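Local coordinates for 6-aminohexanoate-cyclic-dimer hydrolase (Arthrobacter sp., PDB 3A2Q), which hydrolyses the cyclic dimer of 6-aminohexanoate, a by-product of nylon-6 manufacture, to the linear dimer, at residues Q8-Q13 and S163-G168; I47-K52 and V76-D81; K88-S93 and E329-P334. The protein carries 1 engineered substitution. One frame throughout, in Å; residues are numbered along the deposited sequence.

Interaction 1 (Q8-Q13 and S163-G168); sequences QDATAQ and SPVAHG
P164 packs its ring against the first turn of helix 10-19, where it meets A10 and the side chain of Q13. The contact sets the N-terminal helix against the start of strand 165-170 in the central mixed sheet of this amidase-family α/β fold. P164 CB lies 3.5 Å from the backbone N of A10. CG of P164 touches the A10 methyl, 3.9 Å from A10 CB. That same methyl also meets V165, whose CG1 is 3.6 Å from A10 CB. A10 is thus packed against two consecutive residues.

No hydrogen bond joins the two segments. The side chains of Q13 and P164 cross obliquely, and the amide comes closest through NE2, 3.5 Å from P164 CB. The chain of Q13 is extended beyond CG (chi2 -174°), which carries CD out toward the proline. The amide is held there by its own segment: Q13 NE2 donates to the backbone O of Q8 at 2.8 Å. One N-H of NE2 thus has a polar partner while the atom lies against the apolar proline carbons.

D9 is the N-cap of the helix and also forms a salt bridge with R220, while A10 N donates to D221 of helix 219-229. The cap bond runs from A12 N to D9 OD1, 2.7 Å long and nearly straight at 166°.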
loop_
_atom_site.group_PDB
_atom_site.type_symbol
_atom_site.label_atom_id
_atom_site.label_comp_id
_atom_site.label_asym_id
_atom_site.label_seq_id
_atom_site.Cartn_x
_atom_site.Cartn_y
_atom_site.Cartn_z
ATOM N N GLN A 8 12.497 -8.504 -14.545
ATOM C CA GLN A 8 11.936 -7.602 -15.549
ATOM C C GLN A 8 10.592 -7.119 -14.996
ATOM O O GLN A 8 9.924 -7.864 -14.282
ATOM C CB GLN A 8 11.701 -8.367 -16.857
ATOM C CG GLN A 8 12.918 -9.121 -17.379
ATOM C CD GLN A 8 13.814 -8.260 -18.242
ATOM O OE1 GLN A 8 13.481 -7.953 -19.385
ATOM N NE2 GLN A 8 14.955 -7.857 -17.696
ATOM N N ASP A 9 10.188 -5.890 -15.308
ATOM C CA ASP A 9 8.903 -5.418 -14.796
ATOM C C ASP A 9 7.747 -6.056 -15.562
ATOM O O ASP A 9 7.966 -6.835 -16.488
ATOM C CB ASP A 9 8.804 -3.882 -14.833
ATOM C CG ASP A 9 8.878 -3.309 -16.232
ATOM O OD1 ASP A 9 8.639 -4.051 -17.208
ATOM O OD2 ASP A 9 9.160 -2.096 -16.350
ATOM N N ALA A 10 6.518 -5.738 -15.169
ATOM C CA ALA A 10 5.339 -6.310 -15.812
ATOM C C ALA A 10 5.251 -5.992 -17.301
ATOM O O ALA A 10 4.872 -6.847 -18.100
ATOM C CB ALA A 10 4.075 -5.839 -15.102
ATOM N N THR A 11 5.599 -4.763 -17.670
ATOM C CA THR A 11 5.548 -4.353 -19.064
ATOM C C THR A 11 6.510 -5.183 -19.915
ATOM O O THR A 11 6.151 -5.646 -20.998
ATOM C CB THR A 11 5.901 -2.862 -19.217
ATOM O OG1 THR A 11 4.961 -2.074 -18.474
ATOM C CG2 THR A 11 5.853 -2.450 -20.681
ATOM N N ALA A 12 7.730 -5.373 -19.420
ATOM C CA ALA A 12 8.727 -6.150 -20.148
ATOM C C ALA A 12 8.349 -7.628 -20.194
ATOM O O ALA A 12 8.572 -8.297 -21.202
ATOM C CB ALA A 12 10.100 -5.975 -19.511
ATOM N N GLN A 13 7.780 -8.136 -19.107
ATOM C CA GLN A 13 7.373 -9.537 -19.057
ATOM C C GLN A 13 6.220 -9.814 -20.005
ATOM O O GLN A 13 6.121 -10.902 -20.572
ATOM C CB GLN A 13 6.961 -9.928 -17.642
ATOM C CG GLN A 13 8.122 -10.105 -16.696
ATOM C CD GLN A 13 7.685 -10.636 -15.356
ATOM O OE1 GLN A 13 6.833 -11.517 -15.279
ATOM N NE2 GLN A 13 8.274 -10.110 -14.288
ATOM N N SER A 163 6.361 -11.774 -8.167
ATOM C CA SER A 163 5.434 -11.189 -9.138
ATOM C C SER A 163 5.945 -9.783 -9.434
ATOM O O SER A 163 6.551 -9.147 -8.572
ATOM C CB SER A 163 4.015 -11.115 -8.579
ATOM O OG SER A 163 3.397 -12.389 -8.583
ATOM N N PRO A 164 5.721 -9.284 -10.659
ATOM C CA PRO A 164 6.191 -7.937 -11.007
ATOM C C PRO A 164 5.313 -6.818 -10.447
ATOM O O PRO A 164 5.747 -5.673 -10.335
ATOM C CB PRO A 164 6.200 -7.956 -12.533
ATOM C CG PRO A 164 5.091 -8.913 -12.864
ATOM C CD PRO A 164 5.247 -10.012 -11.852
ATOM N N VAL A 165 4.076 -7.162 -10.099
ATOM C CA VAL A 165 3.128 -6.197 -9.558
ATOM C C VAL A 165 2.207 -6.873 -8.552
ATOM O O VAL A 165 2.024 -8.089 -8.585
ATOM C CB VAL A 165 2.257 -5.578 -10.673
ATOM C CG1 VAL A 165 3.140 -4.922 -11.722
ATOM C CG2 VAL A 165 1.386 -6.639 -11.302
ATOM N N ALA A 166 1.616 -6.081 -7.664
ATOM C CA ALA A 166 0.718 -6.624 -6.660
ATOM C C ALA A 166 -0.230 -5.561 -6.143
ATOM O O ALA A 166 0.008 -4.361 -6.298
ATOM C CB ALA A 166 1.518 -7.204 -5.504
ATOM N N HIS A 167 -1.305 -6.026 -5.523
ATOM C CA HIS A 167 -2.319 -5.160 -4.952
ATOM C C HIS A 167 -2.136 -5.026 -3.441
ATOM O O HIS A 167 -1.458 -5.838 -2.803
ATOM C CB HIS A 167 -3.712 -5.729 -5.261
ATOM C CG HIS A 167 -4.764 -5.340 -4.268
ATOM N ND1 HIS A 167 -4.875 -5.936 -3.029
ATOM C CD2 HIS A 167 -5.732 -4.395 -4.317
ATOM C CE1 HIS A 167 -5.866 -5.375 -2.360
ATOM N NE2 HIS A 167 -6.403 -4.436 -3.120
ATOM N N GLY A 168 -2.753 -3.990 -2.885
ATOM C CA GLY A 168 -2.706 -3.743 -1.462
ATOM C C GLY A 168 -3.635 -2.583 -1.192
ATOM O O GLY A 168 -4.225 -2.035 -2.126
#

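Interaction 2 (I47-K52 and V76-D81); sequences IPLFEK and VVSQGD
D81 OD2 is gripped by two donors, K52 NZ across the contact and S78 OG within its own segment. The lysine bond is a salt bridge of 2.7 Å between K52 NZ and D81 OD2. It arrives on the syn side of the carboxylate, 27° out of its plane. S78 OG donates to D81 OD2 over 2.6 Å and meets the anti lone pair of that oxygen. The lysine and the hydroxyl together would probably favour the ionised form of D81.

K52 and D81 reach toward each other tip to tip. The lysine chain is extended as far as CD and then bends (chi3 -73°), which places CE 3.5 Å from D81 OD2. From there NZ also donates to the backbone O of Q79 at 3.0 Å, in the plane of that carbonyl.

Both acceptors belong to a type II β turn, S78 to D81, closed by D81 N donating to S78 O. G80 takes the positive phi of this turn. The turn lies in the loop that follows strand 68-72 of the amidase fold. K52 is in the first turn of helix 50-59, and L49 is at the N-cap position.

L49 packs its methyls against the carboxylate. Its CD2 is 3.6 Å from D81 OD1, and its CD1 is 3.8 Å from D81 OD2. L49 and S78 both also touch L114 of strand 113-118.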
loop_
_atom_site.group_PDB
_atom_site.type_symbol
_atom_site.label_atom_id
_atom_site.label_comp_id
_atom_site.label_asym_id
_atom_site.label_seq_id
_atom_site.Cartn_x
_atom_site.Cartn_y
_atom_site.Cartn_z
ATOM N N ILE A 47 -1.389 -17.729 0.534
ATOM C CA ILE A 47 -2.385 -18.557 -0.125
ATOM C C ILE A 47 -2.074 -18.672 -1.605
ATOM O O ILE A 47 -2.535 -17.856 -2.406
ATOM C CB ILE A 47 -3.804 -17.961 0.017
ATOM C CG1 ILE A 47 -4.149 -17.763 1.491
ATOM C CG2 ILE A 47 -4.817 -18.881 -0.648
ATOM C CD1 ILE A 47 -5.401 -16.932 1.726
ATOM N N PRO A 48 -1.275 -19.679 -1.991
ATOM C CA PRO A 48 -0.933 -19.857 -3.403
ATOM C C PRO A 48 -2.170 -20.258 -4.198
ATOM O O PRO A 48 -3.034 -20.969 -3.690
ATOM C CB PRO A 48 0.118 -20.968 -3.372
ATOM C CG PRO A 48 -0.223 -21.732 -2.134
ATOM C CD PRO A 48 -0.555 -20.650 -1.149
ATOM N N LEU A 49 -2.251 -19.784 -5.434
ATOM C CA LEU A 49 -3.371 -20.093 -6.318
ATOM C C LEU A 49 -2.799 -20.486 -7.672
ATOM O O LEU A 49 -3.200 -19.951 -8.709
ATOM C CB LEU A 49 -4.275 -18.867 -6.481
ATOM C CG LEU A 49 -4.913 -18.301 -5.213
ATOM C CD1 LEU A 49 -5.624 -16.998 -5.541
ATOM C CD2 LEU A 49 -5.879 -19.313 -4.626
ATOM N N PHE A 50 -1.863 -21.430 -7.658
ATOM C CA PHE A 50 -1.216 -21.877 -8.886
ATOM C C PHE A 50 -2.161 -22.506 -9.911
ATOM O O PHE A 50 -1.987 -22.314 -11.114
ATOM C CB PHE A 50 -0.080 -22.849 -8.556
ATOM C CG PHE A 50 0.904 -22.313 -7.551
ATOM C CD1 PHE A 50 1.341 -20.992 -7.620
ATOM C CD2 PHE A 50 1.408 -23.133 -6.547
ATOM C CE1 PHE A 50 2.268 -20.498 -6.700
ATOM C CE2 PHE A 50 2.334 -22.650 -5.625
ATOM C CZ PHE A 50 2.765 -21.328 -5.703
ATOM N N GLU A 51 -3.156 -23.253 -9.449
ATOM C CA GLU A 51 -4.092 -23.870 -10.382
ATOM C C GLU A 51 -4.929 -22.815 -11.100
ATOM O O GLU A 51 -5.037 -22.837 -12.328
ATOM C CB GLU A 51 -4.993 -24.871 -9.654
ATOM C CG GLU A 51 -4.219 -26.010 -9.001
ATOM C CD GLU A 51 -3.325 -26.764 -9.981
ATOM O OE1 GLU A 51 -2.518 -27.603 -9.526
ATOM O OE2 GLU A 51 -3.427 -26.524 -11.204
ATOM N N LYS A 52 -5.515 -21.888 -10.347
ATOM C CA LYS A 52 -6.309 -20.834 -10.966
ATOM C C LYS A 52 -5.410 -20.047 -11.904
ATOM O O LYS A 52 -5.797 -19.716 -13.021
ATOM C CB LYS A 52 -6.897 -19.888 -9.915
ATOM C CG LYS A 52 -7.519 -18.637 -10.527
ATOM C CD LYS A 52 -8.225 -17.757 -9.505
ATOM C CE LYS A 52 -9.537 -18.372 -9.049
ATOM N NZ LYS A 52 -10.327 -17.422 -8.213
ATOM N N VAL A 76 -10.525 -6.688 -0.923
ATOM C CA VAL A 76 -10.928 -7.267 -2.195
ATOM C C VAL A 76 -10.826 -8.776 -2.065
ATOM O O VAL A 76 -9.957 -9.275 -1.358
ATOM C CB VAL A 76 -10.023 -6.787 -3.360
ATOM C CG1 VAL A 76 -10.105 -5.279 -3.493
ATOM C CG2 VAL A 76 -8.592 -7.222 -3.123
ATOM N N VAL A 77 -11.723 -9.497 -2.729
ATOM C CA VAL A 77 -11.710 -10.953 -2.662
ATOM C C VAL A 77 -11.765 -11.585 -4.044
ATOM O O VAL A 77 -12.113 -10.929 -5.023
ATOM C CB VAL A 77 -12.893 -11.483 -1.819
ATOM C CG1 VAL A 77 -12.739 -11.045 -0.372
ATOM C CG2 VAL A 77 -14.211 -10.974 -2.383
ATOM N N SER A 78 -11.399 -12.863 -4.115
ATOM C CA SER A 78 -11.419 -13.612 -5.367
ATOM C C SER A 78 -12.390 -14.781 -5.201
ATOM O O SER A 78 -12.365 -15.484 -4.191
ATOM C CB SER A 78 -10.014 -14.118 -5.711
ATOM O OG SER A 78 -9.446 -14.828 -4.625
ATOM N N GLN A 79 -13.247 -14.974 -6.197
ATOM C CA GLN A 79 -14.269 -16.020 -6.169
ATOM C C GLN A 79 -13.758 -17.432 -5.899
ATOM O O GLN A 79 -12.825 -17.903 -6.545
ATOM C CB GLN A 79 -15.049 -16.001 -7.485
ATOM C CG GLN A 79 -16.215 -16.968 -7.545
ATOM C CD GLN A 79 -17.030 -16.801 -8.811
ATOM O OE1 GLN A 79 -16.512 -16.946 -9.920
ATOM N NE2 GLN A 79 -18.313 -16.490 -8.653
ATOM N N GLY A 80 -14.386 -18.093 -4.929
ATOM C CA GLY A 80 -14.018 -19.453 -4.581
ATOM C C GLY A 80 -12.722 -19.649 -3.815
ATOM O O GLY A 80 -12.351 -20.785 -3.515
ATOM N N ASP A 81 -12.032 -18.562 -3.483
ATOM C CA ASP A 81 -10.771 -18.679 -2.762
ATOM C C ASP A 81 -10.852 -18.334 -1.279
ATOM O O ASP A 81 -11.721 -17.578 -0.844
ATOM C CB ASP A 81 -9.705 -17.813 -3.430
ATOM C CG ASP A 81 -9.519 -18.152 -4.894
ATOM O OD1 ASP A 81 -9.461 -19.355 -5.219
ATOM O OD2 ASP A 81 -9.425 -17.218 -5.719
#

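Interaction 3 (K88-S93 and E329-P334); sequences KGMKES and ELIGRP
I331 CG2 meets two side chains of helix 88-93, S93 and M90. S93 touches it with both side-chain atoms: OG is 3.4 Å from I331 CG2, and CB is 3.6 Å from it. M90 meets the same methyl with the end of its chain, CE lying 3.6 Å from I331 CG2 and SD 3.7 Å. The M90 chain is bent at both chi2 (-60°) and chi3 (-67°), and the second bend turns CE to where it also reaches L330 CB, 4.3 Å away.

A water makes the polar link beside this packing. It donates to G89 O at 2.7 Å and accepts from R333 NH2, also at 2.7 Å, at the edge of the guanidinium. One face of that guanidinium is covered off-centre by I331 CD1. R333 NH2 has a stronger partner in D339, with which it forms a salt bridge.

A Schellman motif ends helix 308-331. G332 is its C-prime residue, with a positive phi of 96°, and the backbone N of R333 takes part in it. The contact thus joins the C-terminal end of a long helix to a short helix of the amidase fold, away from the active site.

S93 OG donates to M90 O at 2.7 Å and accepts from Y95 N. An alanine here would probably leave M90 O and Y95 N without this hydroxyl partner and open a small gap beside I331 CG2. Y95 itself packs against M90, L330 and I331.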
loop_
_atom_site.group_PDB
_atom_site.type_symbol
_atom_site.label_atom_id
_atom_site.label_comp_id
_atom_site.label_asym_id
_atom_site.label_seq_id
_atom_site.Cartn_x
_atom_site.Cartn_y
_atom_site.Cartn_z
ATOM N N LYS A 88 -7.750 -15.226 13.043
ATOM C CA LYS A 88 -7.627 -16.621 13.454
ATOM C C LYS A 88 -8.954 -17.353 13.265
ATOM O O LYS A 88 -9.022 -18.363 12.565
ATOM C CB LYS A 88 -7.188 -16.695 14.920
ATOM C CG LYS A 88 -6.921 -18.100 15.434
ATOM C CD LYS A 88 -6.413 -18.062 16.870
ATOM C CE LYS A 88 -6.153 -19.459 17.415
ATOM N NZ LYS A 88 -7.398 -20.272 17.484
ATOM N N GLY A 89 -10.008 -16.824 13.878
ATOM C CA GLY A 89 -11.321 -17.435 13.767
ATOM C C GLY A 89 -11.792 -17.648 12.340
ATOM O O GLY A 89 -12.593 -18.545 12.078
ATOM N N MET A 90 -11.308 -16.828 11.410
ATOM C CA MET A 90 -11.704 -16.957 10.011
ATOM C C MET A 90 -10.851 -17.973 9.261
ATOM O O MET A 90 -11.340 -18.667 8.375
ATOM C CB MET A 90 -11.619 -15.605 9.296
ATOM C CG MET A 90 -12.649 -14.585 9.750
ATOM S SD MET A 90 -14.348 -15.147 9.498
ATOM C CE MET A 90 -14.425 -15.167 7.727
ATOM N N LYS A 91 -9.573 -18.056 9.613
ATOM C CA LYS A 91 -8.682 -18.995 8.947
ATOM C C LYS A 91 -9.142 -20.431 9.199
ATOM O O LYS A 91 -9.137 -21.271 8.298
ATOM C CB LYS A 91 -7.249 -18.818 9.451
ATOM C CG LYS A 91 -6.259 -19.740 8.767
ATOM C CD LYS A 91 -4.850 -19.579 9.306
ATOM C CE LYS A 91 -3.903 -20.506 8.561
ATOM N NZ LYS A 91 -2.513 -20.428 9.069
ATOM N N GLU A 92 -9.546 -20.698 10.434
ATOM C CA GLU A 92 -10.006 -22.021 10.827
ATOM C C GLU A 92 -11.322 -22.400 10.150
ATOM O O GLU A 92 -11.544 -23.566 9.816
ATOM C CB GLU A 92 -10.168 -22.070 12.347
ATOM C CG GLU A 92 -8.865 -21.868 13.098
ATOM C CD GLU A 92 -9.072 -21.647 14.583
ATOM O OE1 GLU A 92 -8.063 -21.611 15.321
ATOM O OE2 GLU A 92 -10.239 -21.503 15.012
ATOM N N SER A 93 -12.183 -21.409 9.938
ATOM C CA SER A 93 -13.485 -21.635 9.316
ATOM C C SER A 93 -13.375 -22.126 7.878
ATOM O O SER A 93 -14.315 -22.724 7.349
ATOM C CB SER A 93 -14.311 -20.349 9.330
ATOM O OG SER A 93 -13.875 -19.464 8.313
ATOM N N GLU A 329 -20.621 -12.768 10.380
ATOM C CA GLU A 329 -21.775 -13.086 9.547
ATOM C C GLU A 329 -21.395 -13.957 8.361
ATOM O O GLU A 329 -22.175 -14.807 7.936
ATOM C CB GLU A 329 -22.442 -11.809 9.036
ATOM C CG GLU A 329 -23.051 -10.943 10.118
ATOM C CD GLU A 329 -23.809 -9.764 9.543
ATOM O OE1 GLU A 329 -24.773 -9.996 8.783
ATOM O OE2 GLU A 329 -23.441 -8.606 9.843
ATOM N N LEU A 330 -20.197 -13.746 7.829
ATOM C CA LEU A 330 -19.727 -14.523 6.686
ATOM C C LEU A 330 -19.686 -16.019 6.971
ATOM O O LEU A 330 -19.941 -16.831 6.083
ATOM C CB LEU A 330 -18.335 -14.062 6.258
ATOM C CG LEU A 330 -18.224 -12.677 5.625
ATOM C CD1 LEU A 330 -16.774 -12.399 5.278
ATOM C CD2 LEU A 330 -19.086 -12.615 4.375
ATOM N N ILE A 331 -19.361 -16.386 8.204
ATOM C CA ILE A 331 -19.285 -17.795 8.561
ATOM C C ILE A 331 -20.530 -18.298 9.285
ATOM O O ILE A 331 -20.700 -19.502 9.471
ATOM C CB ILE A 331 -18.047 -18.077 9.425
ATOM C CG1 ILE A 331 -18.091 -17.229 10.695
ATOM C CG2 ILE A 331 -16.791 -17.789 8.623
ATOM C CD1 ILE A 331 -17.008 -17.576 11.694
ATOM N N GLY A 332 -21.394 -17.377 9.701
ATOM C CA GLY A 332 -22.619 -17.771 10.372
ATOM C C GLY A 332 -22.617 -17.759 11.887
ATOM O O GLY A 332 -23.581 -18.207 12.506
ATOM N N ARG A 333 -21.548 -17.256 12.495
ATOM C CA ARG A 333 -21.475 -17.200 13.950
ATOM C C ARG A 333 -20.689 -15.981 14.402
ATOM O O ARG A 333 -19.725 -15.578 13.751
ATOM C CB ARG A 333 -20.804 -18.459 14.508
ATOM C CG ARG A 333 -19.305 -18.523 14.265
ATOM C CD ARG A 333 -18.689 -19.787 14.845
ATOM N NE ARG A 333 -17.238 -19.806 14.681
ATOM C CZ ARG A 333 -16.400 -19.006 15.334
ATOM N NH1 ARG A 333 -16.862 -18.120 16.205
ATOM N NH2 ARG A 333 -15.097 -19.088 15.108
ATOM N N PRO A 334 -21.092 -15.376 15.529
ATOM C CA PRO A 334 -20.392 -14.197 16.045
ATOM C C PRO A 334 -18.956 -14.566 16.398
ATOM O O PRO A 334 -18.676 -15.709 16.764
ATOM C CB PRO A 334 -21.202 -13.821 17.289
ATOM C CG PRO A 334 -22.563 -14.413 17.022
ATOM C CD PRO A 334 -22.235 -15.730 16.386
HETATM O O HOH W 1 -13.977 -20.591 13.191
#

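How the interactions relate
From the N terminus, residues 8-13 open the loop of interaction 1, which closes only at 163-168. Interaction 2 both opens and closes within that loop, joining 47-52 to 76-81. Next comes 88-93, also inside the loop, but its partner 329-334 lies beyond it. Interactions 1 and 3 therefore cross, while 2 and 3 follow in series. Interactions 1 and 2 both reach the central sheet and touch where H167 CE1 meets V76 CG2 at 3.4 Å. Interaction 3 touches neither; its nearest atoms are about 7 Å from interaction 2. Interaction 1 ties helix 10-19 to strand 165-170, 2 ties helix 50-59 to the loop after strand 68-72, and 3 ties helix 88-93 to the end of helix 308-331.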